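Local coordinates for OsmC family protein (Rhodothermus marinus, PDB 5CML) that probably hydrolyses carboxyl esters through its alpha/beta-hydrolase esterase domain, the part present here, which the whole protein joins to an OsmC domain, at residues L194-S197 with I202-I205. Numbering follows the deposited sequence.
Sequences LFHS and IVGI
The imidazole ring of His196 has Ile205 CA over one face and the carbonyl of Val203 at its edge. CA of Ile205 sits 4.1 Å from the ring centroid, a CH-pi contact. At the edge, His196 NE2 donates a hydrogen bond to Val203 O, 2.7 Å long and nearly straight at 176°. The oxygen lies in the ring plane, but the nitrogen approaches from above the carbonyl plane. Val203 CG1 packs against His196 CE1 at 3.7 Å. With CG1 anti to the backbone N (chi1 -179°) and chi2 at 78°, Ile205 lays CD1 against His196 CB, 3.8 Å away. In this alpha/beta-hydrolase fold, His196 ends strand 192-196 of the central sheet, and residues 202-205 lead into helix 206-214. Ser197 OG hydrogen-bonds Ala227 O and Thr199 OG1. Asp200, in the loop between, is probably the acid of the Ser-His-Asp triad, and Val203 touches His229, its likely histidine. Asp200 OD1 accepts hydrogen bonds from the backbone N atoms of Ile202 and Val203, so the chain held by His196 also grips this carboxylate. With an alanine in place of His196, Val203 O would lose this donor and the loop would probably be freer to shift.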
loop_
_atom_site.group_PDB
_atom_site.type_symbol
_atom_site.label_atom_id
_atom_site.label_comp_id
_atom_site.label_asym_id
_atom_site.label_seq_id
_atom_site.Cartn_x
_atom_site.Cartn_y
_atom_site.Cartn_z
ATOM N N LEU A 194 -5.522 -6.447 8.184
ATOM C CA LEU A 194 -5.714 -5.021 8.362
ATOM C C LEU A 194 -4.999 -4.524 9.604
ATOM O O LEU A 194 -5.257 -5.032 10.688
ATOM C CB LEU A 194 -7.201 -4.703 8.528
ATOM C CG LEU A 194 -8.121 -5.122 7.381
ATOM C CD1 LEU A 194 -9.563 -5.178 7.874
ATOM C CD2 LEU A 194 -7.976 -4.141 6.235
ATOM N N PHE A 195 -4.150 -3.516 9.452
ATOM C CA PHE A 195 -3.579 -2.786 10.581
ATOM C C PHE A 195 -4.242 -1.438 10.677
ATOM O O PHE A 195 -4.417 -0.781 9.651
ATOM C CB PHE A 195 -2.084 -2.532 10.414
ATOM C CG PHE A 195 -1.212 -3.757 10.421
ATOM C CD1 PHE A 195 -0.661 -4.227 11.598
ATOM C CD2 PHE A 195 -0.868 -4.389 9.232
ATOM C CE1 PHE A 195 0.200 -5.333 11.585
ATOM C CE2 PHE A 195 -0.027 -5.478 9.222
ATOM C CZ PHE A 195 0.507 -5.949 10.406
ATOM N N HIS A 196 -4.581 -0.980 11.884
ATOM C CA HIS A 196 -5.122 0.357 12.030
ATOM C C HIS A 196 -4.972 0.823 13.458
ATOM O O HIS A 196 -5.158 0.042 14.384
ATOM C CB HIS A 196 -6.599 0.379 11.647
ATOM C CG HIS A 196 -7.055 1.652 11.000
ATOM N ND1 HIS A 196 -7.523 1.686 9.706
ATOM C CD2 HIS A 196 -7.151 2.921 11.471
ATOM C CE1 HIS A 196 -7.883 2.921 9.397
ATOM N NE2 HIS A 196 -7.670 3.690 10.450
ATOM N N SER A 197 -4.678 2.108 13.629
ATOM C CA SER A 197 -4.630 2.699 14.956
ATOM C C SER A 197 -5.980 3.235 15.392
ATOM O O SER A 197 -6.622 3.987 14.653
ATOM C CB SER A 197 -3.646 3.838 14.998
ATOM O OG SER A 197 -3.744 4.482 16.237
ATOM N N ILE A 202 -6.626 10.760 10.834
ATOM C CA ILE A 202 -6.707 11.060 9.409
ATOM C C ILE A 202 -7.719 10.142 8.755
ATOM O O ILE A 202 -8.589 10.580 8.016
ATOM C CB ILE A 202 -5.327 10.884 8.736
ATOM C CG1 ILE A 202 -4.285 11.762 9.437
ATOM C CG2 ILE A 202 -5.381 11.209 7.245
ATOM C CD1 ILE A 202 -4.541 13.265 9.373
ATOM N N VAL A 203 -7.553 8.848 8.998
ATOM C CA VAL A 203 -8.489 7.824 8.560
ATOM C C VAL A 203 -8.970 7.101 9.809
ATOM O O VAL A 203 -8.207 6.378 10.461
ATOM C CB VAL A 203 -7.846 6.821 7.579
ATOM C CG1 VAL A 203 -8.832 5.737 7.217
ATOM C CG2 VAL A 203 -7.321 7.543 6.321
ATOM N N GLY A 204 -10.223 7.333 10.184
ATOM C CA GLY A 204 -10.724 6.778 11.425
ATOM C C GLY A 204 -10.755 5.256 11.472
ATOM O O GLY A 204 -10.923 4.575 10.459
ATOM N N ILE A 205 -10.644 4.724 12.688
ATOM C CA ILE A 205 -10.627 3.297 12.922
ATOM C C ILE A 205 -11.900 2.598 12.402
ATOM O O ILE A 205 -11.851 1.416 12.066
ATOM C CB ILE A 205 -10.414 3.023 14.447
ATOM C CG1 ILE A 205 -10.371 1.542 14.748
ATOM C CG2 ILE A 205 -11.509 3.678 15.273
ATOM C CD1 ILE A 205 -9.089 0.937 14.417
#